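Local structure of nodulation protein S (Bradyrhizobium sp., 3OFK) at residues I106-T111 with N139-M143; I173-T177 with L198-F202; G50-N54 with H72-L76. The protein probably transfers a methyl group from S-adenosyl-L-methionine to a nitrogen during nod factor synthesis, as an N-methyltransferase of the NodS family. All coordinates share one frame. Residue numbers count along the deposited sequence, not the author numbering.

How the interactions relate
Along the chain the order is interaction 3, then interaction 1, then interaction 2, each closing before the next opens. Interaction 3 pairs the starts of neighbouring parallel strands 52-58 and 73-80. Interaction 1, its centre about 19 Å away, joins the loop after edge strand 99-103 to the end of helix 130-142, and is the one that touches SAH. Interaction 2 packs helix 169-179 on antiparallel strand 196-203, about 17 Å between centres from interaction 1 and 22 Å from interaction 3. Interactions 2 and 3 both reach the seven-stranded sheet of the Rossmann-like methyltransferase fold. Together the three lie at the first beta-alpha-beta crossover, a loop binding SAH, and the antiparallel end of the sheet.

Interaction 1. Residues I106-T111 with N139-M143; sequences ILQFST and NMVKM. With SAH (S-adenosyl-L-homocysteine), chain E.
Asn139, on the last turn of helix 130-142, directs its side chain (chi1 t) at the backbone of loop 106-111, where ND2 donates to two carbonyls: Ile106 O at 2.9 Å and Phe109 O at 2.8 Å. The loop turns at Ile106 and Leu107, which have helical backbone angles, and is extended from Phe109 to Thr111; a weak hydrogen bond joins Phe109 N to Ile106 O (3.4 Å). In this Rossmann-like methyltransferase fold the loop follows strand 99-103 and meets the adenine of the bound SAH: Ile106 N donates to SAH N1 at 3.0 Å, while Asp80 and Ala61 hold its other parts. Ile106, chi1 t and chi2 p, carries CD1 to 4.0 Å from Met143 CE and 4.4 Å from Met140 CG. Met143 (m, t, m) is the last residue of 139-143, its N hydrogen-bonded to Asn139 O (3.0 Å). Met143 SD makes an oblique Met-aromatic contact with Phe109, 3.7 Å from Phe109 CE2, and lies 3.8 Å from Thr111 OG1.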
ATOM      1  N   ILE A 106      -5.577   5.986  -7.278  1.00 39.72           N
ATOM      2  CA  ILE A 106      -6.652   5.465  -6.411  1.00 40.54           C
ATOM      3  C   ILE A 106      -7.839   6.464  -6.357  1.00 43.38           C
ATOM      4  O   ILE A 106      -9.000   6.055  -6.229  1.00 44.92           O
ATOM      5  CB  ILE A 106      -6.120   5.079  -5.010  1.00 40.78           C
ATOM      6  CG1 ILE A 106      -7.259   4.541  -4.115  1.00 41.75           C
ATOM      7  CG2 ILE A 106      -5.379   6.230  -4.346  1.00 39.52           C
ATOM      8  CD1 ILE A 106      -8.009   3.357  -4.706  1.00 41.42           C
ATOM      9  N   LEU A 107      -7.537   7.760  -6.498  1.00 44.04           N
ATOM     10  CA  LEU A 107      -8.553   8.824  -6.580  1.00 46.24           C
ATOM     11  C   LEU A 107      -9.479   8.684  -7.756  1.00 48.11           C
ATOM     12  O   LEU A 107     -10.605   9.177  -7.710  1.00 50.89           O
ATOM     13  CB  LEU A 107      -7.896  10.210  -6.678  1.00 46.26           C
ATOM     14  CG  LEU A 107      -7.331  10.804  -5.385  1.00 46.00           C
ATOM     15  CD1 LEU A 107      -6.772  12.176  -5.705  1.00 51.27           C
ATOM     16  CD2 LEU A 107      -8.395  10.898  -4.295  1.00 48.04           C
ATOM     17  N   GLN A 108      -9.011   8.053  -8.826  1.00 48.48           N
ATOM     18  CA  GLN A 108      -9.802   7.945 -10.042  1.00 50.68           C
ATOM     19  C   GLN A 108     -10.329   6.555 -10.305  1.00 50.85           C
ATOM     20  O   GLN A 108     -11.108   6.369 -11.228  1.00 52.58           O
ATOM     21  CB  GLN A 108      -8.990   8.423 -11.234  1.00 51.74           C
ATOM     22  CG  GLN A 108      -9.092   9.934 -11.468  1.00 56.53           C
ATOM     23  CD  GLN A 108      -9.159  10.244 -12.936  1.00 68.31           C
ATOM     24  OE1 GLN A 108      -8.138  10.200 -13.631  1.00 76.89           O
ATOM     25  NE2 GLN A 108     -10.372  10.532 -13.440  1.00 69.85           N
ATOM     26  N   PHE A 109      -9.908   5.583  -9.500  1.00 49.20           N
ATOM     27  CA  PHE A 109     -10.281   4.194  -9.715  1.00 49.45           C
ATOM     28  C   PHE A 109     -11.724   4.007  -9.301  1.00 52.16           C
ATOM     29  O   PHE A 109     -12.099   4.283  -8.155  1.00 52.31           O
ATOM     30  CB  PHE A 109      -9.375   3.270  -8.892  1.00 47.96           C
ATOM     31  CG  PHE A 109      -9.576   1.798  -9.173  1.00 43.23           C
ATOM     32  CD1 PHE A 109      -9.516   1.304 -10.464  1.00 40.28           C
ATOM     33  CD2 PHE A 109      -9.776   0.908  -8.145  1.00 47.48           C
ATOM     34  CE1 PHE A 109      -9.670  -0.065 -10.719  1.00 41.64           C
ATOM     35  CE2 PHE A 109      -9.926  -0.453  -8.395  1.00 45.42           C
ATOM     36  CZ  PHE A 109      -9.883  -0.934  -9.679  1.00 35.34           C
ATOM     37  N   SER A 110     -12.549   3.569 -10.245  1.00 55.36           N
ATOM     38  CA  SER A 110     -13.922   3.197  -9.926  1.00 58.09           C
ATOM     39  C   SER A 110     -14.203   1.833 -10.537  1.00 59.70           C
ATOM     40  O   SER A 110     -14.062   1.628 -11.753  1.00 60.21           O
ATOM     41  CB  SER A 110     -14.911   4.243 -10.443  1.00 60.49           C
ATOM     42  OG  SER A 110     -14.758   4.411 -11.838  1.00 64.51           O
ATOM     43  N   THR A 111     -14.540   0.894  -9.659  1.00 60.15           N
ATOM     44  CA  THR A 111     -15.017  -0.413 -10.065  1.00 62.51           C
ATOM     45  C   THR A 111     -16.303  -0.683  -9.343  1.00 63.78           C
ATOM     46  O   THR A 111     -16.574  -0.094  -8.287  1.00 62.95           O
ATOM     47  CB  THR A 111     -14.100  -1.538  -9.623  1.00 61.45           C
ATOM     48  OG1 THR A 111     -12.916  -0.984  -9.049  1.00 61.40           O
ATOM     49  CG2 THR A 111     -13.797  -2.519 -10.807  1.00 63.03           C
ATOM     50  N   ASN A 139     -13.262   5.616  -1.005  1.00 42.80           N
ATOM     51  CA  ASN A 139     -13.285   4.756  -2.187  1.00 43.53           C
ATOM     52  C   ASN A 139     -12.909   3.329  -1.801  1.00 42.39           C
ATOM     53  O   ASN A 139     -13.540   2.371  -2.237  1.00 42.43           O
ATOM     54  CB  ASN A 139     -12.319   5.314  -3.248  1.00 42.87           C
ATOM     55  CG  ASN A 139     -12.512   4.679  -4.650  1.00 49.07           C
ATOM     56  OD1 ASN A 139     -13.553   4.089  -4.969  1.00 54.23           O
ATOM     57  ND2 ASN A 139     -11.489   4.819  -5.492  1.00 49.92           N
ATOM     58  N   MET A 140     -11.844   3.210  -1.002  1.00 41.18           N
ATOM     59  CA  MET A 140     -11.393   1.925  -0.486  1.00 41.02           C
ATOM     60  C   MET A 140     -12.491   1.265   0.383  1.00 42.93           C
ATOM     61  O   MET A 140     -12.789   0.059   0.215  1.00 43.95           O
ATOM     62  CB  MET A 140     -10.096   2.099   0.310  1.00 38.92           C
ATOM     63  CG  MET A 140      -8.929   2.474  -0.519  1.00 38.11           C
ATOM     64  SD  MET A 140      -7.396   2.268   0.410  1.00 40.32           S
ATOM     65  CE  MET A 140      -7.520   3.473   1.745  1.00 29.89           C
ATOM     66  N   VAL A 141     -13.115   2.045   1.274  1.00 43.04           N
ATOM     67  CA  VAL A 141     -14.176   1.508   2.135  1.00 45.13           C
ATOM     68  C   VAL A 141     -15.301   0.972   1.255  1.00 47.13           C
ATOM     69  O   VAL A 141     -15.748  -0.160   1.444  1.00 47.57           O
ATOM     70  CB  VAL A 141     -14.726   2.555   3.133  1.00 46.20           C
ATOM     71  CG1 VAL A 141     -15.996   2.019   3.879  1.00 45.95           C
ATOM     72  CG2 VAL A 141     -13.637   2.950   4.098  1.00 43.28           C
ATOM     73  N   LYS A 142     -15.710   1.783   0.275  1.00 47.55           N
ATOM     74  CA  LYS A 142     -16.775   1.409  -0.645  1.00 49.29           C
ATOM     75  C   LYS A 142     -16.481   0.099  -1.381  1.00 48.81           C
ATOM     76  O   LYS A 142     -17.395  -0.707  -1.567  1.00 50.83           O
ATOM     77  CB  LYS A 142     -17.044   2.529  -1.654  1.00 49.63           C
ATOM     78  CG  LYS A 142     -18.008   2.144  -2.793  1.00 55.63           C
ATOM     79  CD  LYS A 142     -18.154   3.307  -3.799  1.00 63.13           C
ATOM     80  CE  LYS A 142     -18.003   2.821  -5.245  1.00 66.18           C
ATOM     81  NZ  LYS A 142     -16.591   2.411  -5.517  1.00 64.11           N
ATOM     82  N   MET A 143     -15.225  -0.102  -1.809  1.00 46.09           N
ATOM     83  CA  MET A 143     -14.833  -1.352  -2.512  1.00 45.98           C
ATOM     84  C   MET A 143     -14.552  -2.578  -1.596  1.00 45.55           C
ATOM     85  O   MET A 143     -14.150  -3.634  -2.105  1.00 45.04           O
ATOM     86  CB  MET A 143     -13.571  -1.127  -3.367  1.00 43.67           C
ATOM     87  CG  MET A 143     -13.709  -0.156  -4.535  1.00 45.42           C
ATOM     88  SD  MET A 143     -12.118  -0.050  -5.428  1.00 43.92           S
ATOM     89  CE  MET A 143     -11.058   0.817  -4.331  1.00 44.09           C
TER
HETATM   90  N   SAH E 217       2.606  -1.214  -1.517  1.00 32.84           N
HETATM   91  CA  SAH E 217       3.974  -1.579  -1.870  1.00 33.52           C
HETATM   92  CB  SAH E 217       4.607  -0.468  -2.703  1.00 32.17           C
HETATM   93  CG  SAH E 217       4.867   0.886  -2.062  1.00 34.19           C
HETATM   94  SD  SAH E 217       5.827   2.052  -3.090  1.00 34.45           S
HETATM   95  C   SAH E 217       4.863  -1.910  -0.661  1.00 33.78           C
HETATM   96  O   SAH E 217       4.515  -1.620   0.486  1.00 33.87           O
HETATM   97  OXT SAH E 217       5.944  -2.474  -0.818  1.00 32.80           O
HETATM   98  C5' SAH E 217       4.408   3.102  -3.547  1.00 33.43           C
HETATM   99  C4' SAH E 217       3.651   2.770  -4.818  1.00 35.23           C
HETATM  100  O4' SAH E 217       2.450   3.541  -4.841  1.00 32.34           O
HETATM  101  C3' SAH E 217       4.413   3.087  -6.104  1.00 32.65           C
HETATM  102  O3' SAH E 217       4.259   2.008  -7.036  1.00 31.55           O
HETATM  103  C2' SAH E 217       3.722   4.367  -6.602  1.00 31.85           C
HETATM  104  O2' SAH E 217       3.785   4.501  -8.001  1.00 32.22           O
HETATM  105  C1' SAH E 217       2.316   4.129  -6.124  1.00 30.19           C
HETATM  106  N9  SAH E 217       1.412   5.295  -6.003  1.00 31.03           N
HETATM  107  C8  SAH E 217       1.717   6.548  -5.534  1.00 31.85           C
HETATM  108  N7  SAH E 217       0.587   7.287  -5.548  1.00 26.12           N
HETATM  109  C5  SAH E 217      -0.430   6.537  -6.007  1.00 34.67           C
HETATM  110  C6  SAH E 217      -1.783   6.847  -6.151  1.00 31.12           C
HETATM  111  N6  SAH E 217      -2.201   8.118  -5.896  1.00 31.78           N
HETATM  112  N1  SAH E 217      -2.617   5.872  -6.640  1.00 36.19           N
HETATM  113  C2  SAH E 217      -2.117   4.605  -6.922  1.00 37.13           C
HETATM  114  N3  SAH E 217      -0.770   4.311  -6.738  1.00 32.93           N
HETATM  115  C4  SAH E 217       0.064   5.264  -6.267  1.00 31.74           C

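Interaction 2. Residues I173-T177 with L198-F202; sequences ITILT and LLARF
This is a buried, largely apolar helix-on-sheet contact, with no hydrogen bond between the segments: helix 169-179 lies on the face of strand 196-203 in the antiparallel part of the sheet. Over residues 173-177 and 198-202 the two axes run almost parallel, 6° apart and 10.4 Å at closest approach, with CA of Ile173 7.5 Å from CA of Ala200 and CA of Thr177 8.0 Å from CA of Phe202. The strand is regular, so Leu198, Ala200 and Phe202 point toward the helix and Leu199 points away, to helix 33-46 on the other face. Sheet covered by helices on both faces is the three-layer sandwich of this Rossmann-like methyltransferase fold; strand 196-203 itself lies between strands 148-155 and 181-189. Ile173 (m, t) sends CD1 to 3.4 Å from Leu198 CD2 and 4.2 Å from Ala200 CB. Phe202, chi1 m, is the residue most covered by the opposite segment. Leu176 (m, t) sits over one face of the Phe202 ring in a CH-pi contact, CB 4.0 Å from the centroid, and its CD1 lies 3.6 Å from Phe202 CE2. At the ring edge are Ile173 CG2, 3.9 Å from Phe202 CZ, and Thr177 OG1, 3.6 Å from Phe202 CE1; that hydroxyl donates to Ile173 O (2.6 Å) one turn back in the helix.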
ATOM      1  N   ILE A 173      -4.978   5.979  10.227  1.00 43.15           N
ATOM      2  CA  ILE A 173      -5.637   5.013  11.112  1.00 44.25           C
ATOM      3  C   ILE A 173      -6.857   5.659  11.757  1.00 45.81           C
ATOM      4  O   ILE A 173      -7.928   5.043  11.843  1.00 46.28           O
ATOM      5  CB  ILE A 173      -4.645   4.442  12.165  1.00 45.91           C
ATOM      6  CG1 ILE A 173      -3.690   3.430  11.506  1.00 44.09           C
ATOM      7  CG2 ILE A 173      -5.382   3.753  13.299  1.00 46.79           C
ATOM      8  CD1 ILE A 173      -2.534   3.021  12.358  1.00 46.53           C
ATOM      9  N   THR A 174      -6.700   6.915  12.200  1.00 46.68           N
ATOM     10  CA  THR A 174      -7.793   7.649  12.804  1.00 48.00           C
ATOM     11  C   THR A 174      -8.999   7.746  11.885  1.00 47.63           C
ATOM     12  O   THR A 174     -10.136   7.520  12.326  1.00 49.99           O
ATOM     13  CB  THR A 174      -7.340   9.052  13.286  1.00 49.27           C
ATOM     14  OG1 THR A 174      -6.375   8.878  14.321  1.00 47.07           O
ATOM     15  CG2 THR A 174      -8.526   9.878  13.852  1.00 50.80           C
ATOM     16  N   ILE A 175      -8.743   8.095  10.632  1.00 46.51           N
ATOM     17  CA  ILE A 175      -9.787   8.297   9.625  1.00 46.38           C
ATOM     18  C   ILE A 175     -10.397   6.953   9.227  1.00 45.63           C
ATOM     19  O   ILE A 175     -11.621   6.818   9.117  1.00 47.76           O
ATOM     20  CB  ILE A 175      -9.227   8.993   8.362  1.00 44.70           C
ATOM     21  CG1 ILE A 175      -8.773  10.435   8.693  1.00 44.26           C
ATOM     22  CG2 ILE A 175     -10.270   8.986   7.241  1.00 45.82           C
ATOM     23  CD1 ILE A 175      -8.008  11.130   7.543  1.00 42.56           C
ATOM     24  N   LEU A 176      -9.532   5.961   9.024  1.00 43.98           N
ATOM     25  CA  LEU A 176      -9.994   4.606   8.737  1.00 43.05           C
ATOM     26  C   LEU A 176     -10.955   4.104   9.798  1.00 44.70           C
ATOM     27  O   LEU A 176     -11.945   3.470   9.462  1.00 44.87           O
ATOM     28  CB  LEU A 176      -8.814   3.644   8.616  1.00 41.83           C
ATOM     29  CG  LEU A 176      -7.992   3.737   7.346  1.00 38.19           C
ATOM     30  CD1 LEU A 176      -6.740   2.865   7.426  1.00 36.67           C
ATOM     31  CD2 LEU A 176      -8.832   3.337   6.178  1.00 39.69           C
ATOM     32  N   THR A 177     -10.663   4.411  11.069  1.00 46.76           N
ATOM     33  CA  THR A 177     -11.428   3.913  12.213  1.00 49.63           C
ATOM     34  C   THR A 177     -12.892   4.443  12.280  1.00 52.50           C
ATOM     35  O   THR A 177     -13.748   3.836  12.948  1.00 55.21           O
ATOM     36  CB  THR A 177     -10.666   4.189  13.575  1.00 51.39           C
ATOM     37  OG1 THR A 177      -9.332   3.649  13.514  1.00 50.54           O
ATOM     38  CG2 THR A 177     -11.428   3.582  14.799  1.00 52.30           C
ATOM     39  N   LEU A 198       3.773   1.768  11.031  1.00 48.42           N
ATOM     40  CA  LEU A 198       2.617   1.258  11.762  1.00 48.70           C
ATOM     41  C   LEU A 198       1.772   0.540  10.742  1.00 46.75           C
ATOM     42  O   LEU A 198       1.548   1.072   9.667  1.00 44.59           O
ATOM     43  CB  LEU A 198       1.814   2.409  12.378  1.00 49.13           C
ATOM     44  CG  LEU A 198       0.869   2.120  13.546  1.00 49.55           C
ATOM     45  CD1 LEU A 198       1.534   1.288  14.659  1.00 50.91           C
ATOM     46  CD2 LEU A 198       0.392   3.451  14.096  1.00 51.60           C
ATOM     47  N   LEU A 199       1.370  -0.690  11.058  1.00 47.07           N
ATOM     48  CA  LEU A 199       0.439  -1.429  10.237  1.00 46.27           C
ATOM     49  C   LEU A 199      -0.759  -1.749  11.085  1.00 46.52           C
ATOM     50  O   LEU A 199      -0.629  -2.006  12.289  1.00 49.26           O
ATOM     51  CB  LEU A 199       1.052  -2.747   9.726  1.00 47.02           C
ATOM     52  CG  LEU A 199       2.482  -2.730   9.181  1.00 50.75           C
ATOM     53  CD1 LEU A 199       2.841  -4.058   8.475  1.00 57.84           C
ATOM     54  CD2 LEU A 199       2.602  -1.595   8.222  1.00 59.74           C
ATOM     55  N   ALA A 200      -1.922  -1.734  10.451  1.00 44.94           N
ATOM     56  CA  ALA A 200      -3.179  -2.089  11.096  1.00 45.16           C
ATOM     57  C   ALA A 200      -4.074  -2.815  10.089  1.00 44.39           C
ATOM     58  O   ALA A 200      -4.133  -2.468   8.899  1.00 42.79           O
ATOM     59  CB  ALA A 200      -3.883  -0.838  11.642  1.00 44.53           C
ATOM     60  N   ARG A 201      -4.764  -3.826  10.592  1.00 46.18           N
ATOM     61  CA  ARG A 201      -5.709  -4.596   9.828  1.00 46.87           C
ATOM     62  C   ARG A 201      -7.092  -4.183  10.291  1.00 47.27           C
ATOM     63  O   ARG A 201      -7.411  -4.264  11.487  1.00 48.96           O
ATOM     64  CB  ARG A 201      -5.461  -6.090  10.053  1.00 47.70           C
ATOM     65  CG  ARG A 201      -6.372  -7.031   9.261  1.00 51.87           C
ATOM     66  CD  ARG A 201      -5.965  -8.470   9.538  1.00 58.88           C
ATOM     67  NE  ARG A 201      -6.724  -9.461   8.766  1.00 62.05           N
ATOM     68  CZ  ARG A 201      -7.643 -10.300   9.259  1.00 67.14           C
ATOM     69  NH1 ARG A 201      -7.955 -10.306  10.560  1.00 67.79           N
ATOM     70  NH2 ARG A 201      -8.255 -11.161   8.435  1.00 66.41           N
ATOM     71  N   PHE A 202      -7.908  -3.743   9.336  1.00 46.89           N
ATOM     72  CA  PHE A 202      -9.278  -3.297   9.621  1.00 48.20           C
ATOM     73  C   PHE A 202     -10.310  -4.260   9.038  1.00 50.38           C
ATOM     74  O   PHE A 202     -10.065  -4.898   8.010  1.00 49.66           O
ATOM     75  CB  PHE A 202      -9.489  -1.896   9.057  1.00 46.07           C
ATOM     76  CG  PHE A 202      -8.657  -0.839   9.736  1.00 44.64           C
ATOM     77  CD1 PHE A 202      -9.211  -0.016  10.727  1.00 38.77           C
ATOM     78  CD2 PHE A 202      -7.341  -0.631   9.367  1.00 45.05           C
ATOM     79  CE1 PHE A 202      -8.460   0.944  11.346  1.00 41.11           C
ATOM     80  CE2 PHE A 202      -6.582   0.363   9.987  1.00 45.73           C
ATOM     81  CZ  PHE A 202      -7.152   1.154  10.974  1.00 44.28           C
TER

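Interaction 3. Residues G50-N54 with H72-L76; sequences GAVSN and HCKRL
His72, just after helix 64-69, begins the pairing through its carbonyl: Val52 N donates to His72 O at 2.8 Å and nearly straight (174°), while the imidazole leads away from segment 50-54. Cys73 is the bridge partner of Val52, parallel, with CA atoms 4.5 Å apart. Both side chains lie on the same face of the sheet, Val52 CB 4.1 Å from Cys73 SG with Val52 at chi1 t and Cys73 at m, and Cys73 CA makes a CA-H...O contact of 3.4 Å with Val52 O. Val52 O also accepts from Lys74 N at 2.9 Å, so Val52 bonds to the residues before and after Cys73, the signature of parallel strands. Here the backbone turns a corner: Lys74 and, opposite it, Ser53 both have helical backbone angles, and Lys74 CB packs 3.4 Å from Ser53 O. Strands 52-58 and 73-80, joined through helix 64-69, form a beta-alpha-beta unit of the Rossmann-like sheet. Past the corner, Arg75 N donates to Ser53 O, longer and more bent at 3.2 Å (140°). Arg75 NH1 lies 3.0 Å from Asn54 OD1 and forms a salt bridge with Glu113, while Asn54 ND2 donates to Leu114 O. Leu76 turns away, onto helix 64-69. The three main-chain bonds are consistent with a register carried by the backbone rather than by particular side chains, while the polar ends of Arg75 and Asn54 tie the pair to Glu113 and Leu114, just before strand 115-121.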
ATOM      1  N   GLY A  50      -6.869 -16.682   6.234  1.00 55.46           N
ATOM      2  CA  GLY A  50      -6.685 -17.742   5.231  1.00 54.47           C
ATOM      3  C   GLY A  50      -6.605 -17.197   3.813  1.00 50.71           C
ATOM      4  O   GLY A  50      -6.273 -16.027   3.618  1.00 48.88           O
ATOM      5  N   ALA A  51      -6.894 -18.052   2.824  1.00 50.32           N
ATOM      6  CA  ALA A  51      -6.850 -17.670   1.398  1.00 47.98           C
ATOM      7  C   ALA A  51      -7.875 -16.572   1.070  1.00 46.72           C
ATOM      8  O   ALA A  51      -8.983 -16.554   1.619  1.00 48.76           O
ATOM      9  CB  ALA A  51      -7.066 -18.917   0.477  1.00 47.67           C
ATOM     10  N   VAL A  52      -7.519 -15.685   0.150  1.00 44.05           N
ATOM     11  CA  VAL A  52      -8.394 -14.550  -0.224  1.00 42.33           C
ATOM     12  C   VAL A  52      -9.168 -14.876  -1.514  1.00 41.78           C
ATOM     13  O   VAL A  52      -8.624 -15.507  -2.397  1.00 40.66           O
ATOM     14  CB  VAL A  52      -7.527 -13.256  -0.316  1.00 40.80           C
ATOM     15  CG1 VAL A  52      -8.211 -12.162  -1.049  1.00 37.07           C
ATOM     16  CG2 VAL A  52      -7.116 -12.806   1.096  1.00 42.68           C
ATOM     17  N   SER A  53     -10.432 -14.468  -1.628  1.00 43.42           N
ATOM     18  CA  SER A  53     -11.188 -14.677  -2.898  1.00 44.23           C
ATOM     19  C   SER A  53     -10.879 -13.664  -4.037  1.00 42.99           C
ATOM     20  O   SER A  53     -10.828 -14.014  -5.233  1.00 42.61           O
ATOM     21  CB  SER A  53     -12.690 -14.652  -2.637  1.00 46.18           C
ATOM     22  OG  SER A  53     -13.133 -15.788  -1.870  1.00 53.20           O
ATOM     23  N   ASN A  54     -10.732 -12.395  -3.669  1.00 41.70           N
ATOM     24  CA  ASN A  54     -10.696 -11.322  -4.658  1.00 40.73           C
ATOM     25  C   ASN A  54      -9.956 -10.198  -4.030  1.00 38.19           C
ATOM     26  O   ASN A  54     -10.529  -9.448  -3.267  1.00 38.74           O
ATOM     27  CB  ASN A  54     -12.125 -10.895  -5.020  1.00 42.68           C
ATOM     28  CG  ASN A  54     -12.178 -10.054  -6.272  1.00 43.53           C
ATOM     29  OD1 ASN A  54     -11.329 -10.180  -7.149  1.00 41.61           O
ATOM     30  ND2 ASN A  54     -13.206  -9.203  -6.374  1.00 46.72           N
ATOM     31  N   HIS A  72      -1.887 -16.438  -2.914  1.00 37.38           N
ATOM     32  CA  HIS A  72      -2.856 -16.594  -1.839  1.00 38.66           C
ATOM     33  C   HIS A  72      -4.226 -15.971  -2.136  1.00 39.61           C
ATOM     34  O   HIS A  72      -5.113 -15.998  -1.285  1.00 41.05           O
ATOM     35  CB  HIS A  72      -2.238 -16.023  -0.575  1.00 38.10           C
ATOM     36  CG  HIS A  72      -0.852 -16.541  -0.314  1.00 36.81           C
ATOM     37  ND1 HIS A  72      -0.583 -17.865  -0.042  1.00 37.18           N
ATOM     38  CD2 HIS A  72       0.347 -15.913  -0.346  1.00 35.02           C
ATOM     39  CE1 HIS A  72       0.719 -18.024   0.102  1.00 41.41           C
ATOM     40  NE2 HIS A  72       1.309 -16.856  -0.092  1.00 36.64           N
ATOM     41  N   CYS A  73      -4.386 -15.428  -3.345  1.00 38.10           N
ATOM     42  CA  CYS A  73      -5.631 -14.801  -3.792  1.00 39.04           C
ATOM     43  C   CYS A  73      -6.145 -15.558  -5.016  1.00 39.01           C
ATOM     44  O   CYS A  73      -5.394 -15.783  -5.945  1.00 39.16           O
ATOM     45  CB  CYS A  73      -5.354 -13.363  -4.208  1.00 37.96           C
ATOM     46  SG  CYS A  73      -4.508 -12.325  -2.981  1.00 38.48           S
ATOM     47  N   LYS A  74      -7.412 -15.951  -5.018  1.00 39.43           N
ATOM     48  CA  LYS A  74      -8.014 -16.645  -6.155  1.00 41.15           C
ATOM     49  C   LYS A  74      -7.992 -15.706  -7.383  1.00 39.27           C
ATOM     50  O   LYS A  74      -7.658 -16.099  -8.506  1.00 38.53           O
ATOM     51  CB  LYS A  74      -9.446 -17.064  -5.774  1.00 43.25           C
ATOM     52  CG  LYS A  74     -10.203 -17.909  -6.768  1.00 49.34           C
ATOM     53  CD  LYS A  74     -11.322 -18.649  -6.018  1.00 59.16           C
ATOM     54  CE  LYS A  74     -12.480 -19.055  -6.916  1.00 65.93           C
ATOM     55  NZ  LYS A  74     -13.510 -19.763  -6.086  1.00 70.75           N
ATOM     56  N   ARG A  75      -8.329 -14.457  -7.126  1.00 38.58           N
ATOM     57  CA  ARG A  75      -8.138 -13.355  -8.081  1.00 37.86           C
ATOM     58  C   ARG A  75      -7.454 -12.197  -7.366  1.00 35.09           C
ATOM     59  O   ARG A  75      -7.731 -11.927  -6.186  1.00 35.01           O
ATOM     60  CB  ARG A  75      -9.486 -12.902  -8.661  1.00 38.95           C
ATOM     61  CG  ARG A  75     -10.145 -13.906  -9.573  1.00 45.91           C
ATOM     62  CD  ARG A  75     -11.430 -13.353 -10.256  1.00 60.00           C
ATOM     63  NE  ARG A  75     -11.136 -12.302 -11.241  1.00 68.36           N
ATOM     64  CZ  ARG A  75     -11.391 -10.996 -11.107  1.00 73.34           C
ATOM     65  NH1 ARG A  75     -11.987 -10.498 -10.028  1.00 75.43           N
ATOM     66  NH2 ARG A  75     -11.051 -10.169 -12.087  1.00 75.90           N
ATOM     67  N   LEU A  76      -6.569 -11.511  -8.090  1.00 32.55           N
ATOM     68  CA  LEU A  76      -5.861 -10.320  -7.588  1.00 30.94           C
ATOM     69  C   LEU A  76      -5.973  -9.211  -8.634  1.00 31.45           C
ATOM     70  O   LEU A  76      -5.731  -9.451  -9.837  1.00 29.64           O
ATOM     71  CB  LEU A  76      -4.369 -10.609  -7.325  1.00 31.13           C
ATOM     72  CG  LEU A  76      -3.424  -9.515  -6.784  1.00 27.00           C
ATOM     73  CD1 LEU A  76      -3.930  -8.884  -5.433  1.00 31.92           C
ATOM     74  CD2 LEU A  76      -2.013  -9.987  -6.655  1.00 31.83           C
TER